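Local coordinates for putative flavoprotein (Bacteroides eggerthii, PDB 4ICI) that binds flavin mononucleotide in a flavodoxin-like fold and probably serves in electron transfer or a related redox reaction, at residues F109-S114 / K140-L145. Numbering follows the deposited sequence.
Sequences FIEGHS and KTYPDL
In the flavodoxin-like alpha/beta fold, with its parallel sheet of strand order 2-1-3-4-5, two neighbouring crossover helices meet near their C-terminal ends: the final turn of helix 104-112 packs against the turn that leads from helix 132-141 into edge strand 146-152. The joint is built round the ring of Tyr142, the first residue past its helix. Ile110 CG2 stands almost exactly over one face, 3.6 Å from the ring centroid and 3° off the normal, a CH-pi contact. That methyl lies anti to the backbone N, while the other branch (chi1 -70°) carries CD1 out over the rim of the same face, 3.8 Å from Tyr142 CE2. The opposite face is covered, nearer its rim, by Thr141 CG2. A type I turn from Tyr142 to Leu145 brings Leu145 CD1 to 4.0 Å from Ile110 CG2, so one methyl group serves both partners. Polar contact is confined to the phenol end, where Tyr142 OH is also hydrogen-bonded to Asn107 ND2, and Glu111 OE1 forms a salt bridge with Arg75. A phenylalanine in place of Tyr142 would probably keep the methyl-to-face packing but leave Glu111 OE2 and Asn107 without their shared hydroxyl partner. Tyr142 OH donates to Glu111 OE2 over 2.6 Å, meeting that oxygen from above the carboxylate plane, which is turned 71° from the ring.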
ATOM      1  N   PHE A 109      -2.261  -8.796  -2.343  1.00  8.63           N
ATOM      2  CA  PHE A 109      -3.282  -7.918  -2.865  1.00  9.24           C
ATOM      3  C   PHE A 109      -3.178  -7.730  -4.385  1.00  9.70           C
ATOM      4  O   PHE A 109      -4.168  -7.922  -5.134  1.00 10.52           O
ATOM      5  CB  PHE A 109      -3.232  -6.541  -2.184  1.00  9.79           C
ATOM      6  CG  PHE A 109      -4.126  -5.538  -2.848  1.00  9.77           C
ATOM      7  CD1 PHE A 109      -5.502  -5.629  -2.730  1.00 12.48           C
ATOM      8  CD2 PHE A 109      -3.580  -4.484  -3.610  1.00 10.76           C
ATOM      9  CE1 PHE A 109      -6.330  -4.721  -3.374  1.00 12.21           C
ATOM     10  CE2 PHE A 109      -4.424  -3.604  -4.250  1.00 12.03           C
ATOM     11  CZ  PHE A 109      -5.777  -3.727  -4.130  1.00 12.92           C
ATOM     12  N   ILE A 110      -1.982  -7.366  -4.845  1.00 10.48           N
ATOM     13  CA  ILE A 110      -1.773  -7.067  -6.269  1.00  9.59           C
ATOM     14  C   ILE A 110      -2.064  -8.314  -7.111  1.00 10.58           C
ATOM     15  O   ILE A 110      -2.686  -8.218  -8.166  1.00 11.32           O
ATOM     16  CB  ILE A 110      -0.362  -6.533  -6.518  1.00  8.97           C
ATOM     17  CG1 ILE A 110      -0.217  -5.128  -5.930  1.00  9.85           C
ATOM     18  CG2 ILE A 110      -0.005  -6.525  -8.036  1.00 10.87           C
ATOM     19  CD1 ILE A 110       1.218  -4.676  -5.803  1.00 11.16           C
ATOM     20  N   GLU A 111      -1.608  -9.476  -6.642  1.00  9.97           N
ATOM     21  CA  GLU A 111      -1.753 -10.694  -7.421  1.00 10.88           C
ATOM     22  C   GLU A 111      -3.179 -11.261  -7.426  1.00 12.25           C
ATOM     23  O   GLU A 111      -3.556 -12.073  -8.300  1.00 16.28           O
ATOM     24  CB  GLU A 111      -0.726 -11.728  -6.956  1.00 11.61           C
ATOM     25  CG  GLU A 111       0.673 -11.307  -7.283  1.00 11.45           C
ATOM     26  CD  GLU A 111       1.753 -12.202  -6.738  1.00 11.06           C
ATOM     27  OE1 GLU A 111       1.427 -13.304  -6.204  1.00 14.83           O
ATOM     28  OE2 GLU A 111       2.935 -11.795  -6.863  1.00 12.45           O
ATOM     29  N   GLY A 112      -3.994 -10.819  -6.487  1.00 12.23           N
ATOM     30  CA  GLY A 112      -5.352 -11.305  -6.357  1.00 14.10           C
ATOM     31  C   GLY A 112      -6.432 -10.400  -6.926  1.00 14.79           C
ATOM     32  O   GLY A 112      -7.611 -10.758  -6.905  1.00 17.94           O
ATOM     33  N   HIS A 113      -6.047  -9.202  -7.380  1.00 13.84           N
ATOM     34  CA  HIS A 113      -6.979  -8.232  -7.942  1.00 15.26           C
ATOM     35  C   HIS A 113      -6.480  -7.833  -9.336  1.00 16.88           C
ATOM     36  O   HIS A 113      -5.306  -7.548  -9.486  1.00 21.12           O
ATOM     37  CB  HIS A 113      -7.069  -7.007  -7.032  1.00 16.35           C
ATOM     38  CG  HIS A 113      -7.707  -7.275  -5.697  1.00 13.17           C
ATOM     39  ND1 HIS A 113      -7.045  -7.887  -4.655  1.00 14.24           N
ATOM     40  CD2 HIS A 113      -8.949  -6.995  -5.231  1.00 17.46           C
ATOM     41  CE1 HIS A 113      -7.852  -7.977  -3.613  1.00 14.60           C
ATOM     42  NE2 HIS A 113      -9.017  -7.443  -3.935  1.00 16.87           N
ATOM     43  N   SER A 114      -7.350  -7.788 -10.336  1.00 19.16           N
ATOM     44  CA  SER A 114      -6.941  -7.317 -11.651  1.00 19.43           C
ATOM     45  C   SER A 114      -6.791  -5.801 -11.620  1.00 17.49           C
ATOM     46  O   SER A 114      -7.757  -5.084 -11.357  1.00 20.04           O
ATOM     47  CB  SER A 114      -7.927  -7.709 -12.738  1.00 22.99           C
ATOM     48  OG  SER A 114      -7.436  -7.221 -13.991  1.00 29.41           O
ATOM     49  N   LYS A 140       9.246  -3.052 -10.462  1.00 10.80           N
ATOM     50  CA  LYS A 140       9.996  -4.095 -11.146  1.00 10.20           C
ATOM     51  C   LYS A 140       9.319  -5.459 -11.061  1.00  9.73           C
ATOM     52  O   LYS A 140       9.438  -6.284 -11.966  1.00 11.86           O
ATOM     53  CB  LYS A 140      11.425  -4.167 -10.623  1.00 10.95           C
ATOM     54  CG  LYS A 140      12.295  -2.969 -10.991  1.00 13.15           C
ATOM     55  CD  LYS A 140      13.680  -3.068 -10.363  1.00 16.41           C
ATOM     56  CE  LYS A 140      14.597  -1.942 -10.783  1.00 20.83           C
ATOM     57  NZ  LYS A 140      14.906  -2.028 -12.256  1.00 21.15           N
ATOM     58  N   THR A 141       8.626  -5.707  -9.954  1.00 10.26           N
ATOM     59  CA  THR A 141       7.902  -6.978  -9.783  1.00  9.98           C
ATOM     60  C   THR A 141       6.653  -7.067 -10.672  1.00 10.23           C
ATOM     61  O   THR A 141       6.323  -8.139 -11.197  1.00 11.48           O
ATOM     62  CB  THR A 141       7.484  -7.190  -8.303  1.00 10.08           C
ATOM     63  OG1 THR A 141       8.630  -7.043  -7.459  1.00 10.72           O
ATOM     64  CG2 THR A 141       6.854  -8.576  -8.104  1.00 11.07           C
ATOM     65  N   TYR A 142       5.998  -5.924 -10.879  1.00  9.66           N
ATOM     66  CA  TYR A 142       4.720  -5.862 -11.607  1.00 10.31           C
ATOM     67  C   TYR A 142       4.820  -4.831 -12.731  1.00 11.09           C
ATOM     68  O   TYR A 142       4.123  -3.803 -12.737  1.00 11.19           O
ATOM     69  CB  TYR A 142       3.586  -5.535 -10.669  1.00 10.96           C
ATOM     70  CG  TYR A 142       3.499  -6.525  -9.525  1.00  9.63           C
ATOM     71  CD1 TYR A 142       3.117  -7.830  -9.745  1.00 11.45           C
ATOM     72  CD2 TYR A 142       3.810  -6.142  -8.220  1.00 10.34           C
ATOM     73  CE1 TYR A 142       3.091  -8.766  -8.700  1.00 11.16           C
ATOM     74  CE2 TYR A 142       3.779  -7.051  -7.180  1.00 11.16           C
ATOM     75  CZ  TYR A 142       3.406  -8.366  -7.422  1.00  9.97           C
ATOM     76  OH  TYR A 142       3.375  -9.279  -6.397  1.00 11.47           O
ATOM     77  N   PRO A 143       5.688  -5.090 -13.708  1.00 10.95           N
ATOM     78  CA  PRO A 143       5.993  -4.055 -14.696  1.00 11.74           C
ATOM     79  C   PRO A 143       4.892  -3.791 -15.713  1.00 11.99           C
ATOM     80  O   PRO A 143       4.942  -2.756 -16.396  1.00 14.54           O
ATOM     81  CB  PRO A 143       7.239  -4.612 -15.399  1.00 13.05           C
ATOM     82  CG  PRO A 143       7.069  -6.077 -15.301  1.00 13.21           C
ATOM     83  CD  PRO A 143       6.589  -6.228 -13.877  1.00 11.51           C
ATOM     84  N   ASP A 144       3.914  -4.683 -15.803  1.00 11.64           N
ATOM     85  CA  ASP A 144       2.786  -4.486 -16.712  1.00 12.76           C
ATOM     86  C   ASP A 144       1.779  -3.493 -16.199  1.00 13.92           C
ATOM     87  O   ASP A 144       0.955  -3.011 -16.965  1.00 16.97           O
ATOM     88  CB  ASP A 144       2.056  -5.792 -17.014  1.00 14.53           C
ATOM     89  CG  ASP A 144       2.867  -6.761 -17.796  1.00 17.64           C
ATOM     90  OD1 ASP A 144       3.517  -6.402 -18.780  1.00 19.31           O
ATOM     91  OD2 ASP A 144       2.840  -7.951 -17.429  1.00 25.91           O
ATOM     92  N   LEU A 145       1.830  -3.159 -14.909  1.00 11.78           N
ATOM     93  CA  LEU A 145       0.926  -2.150 -14.368  1.00 12.29           C
ATOM     94  C   LEU A 145       1.357  -0.737 -14.674  1.00 10.88           C
ATOM     95  O   LEU A 145       2.544  -0.465 -14.883  1.00 12.51           O
ATOM     96  CB  LEU A 145       0.764  -2.322 -12.839  1.00 11.57           C
ATOM     97  CG  LEU A 145       0.296  -3.707 -12.402  1.00 11.23           C
ATOM     98  CD1 LEU A 145       0.131  -3.755 -10.864  1.00 13.17           C
ATOM     99  CD2 LEU A 145      -1.014  -4.093 -13.110  1.00 14.51           C
TER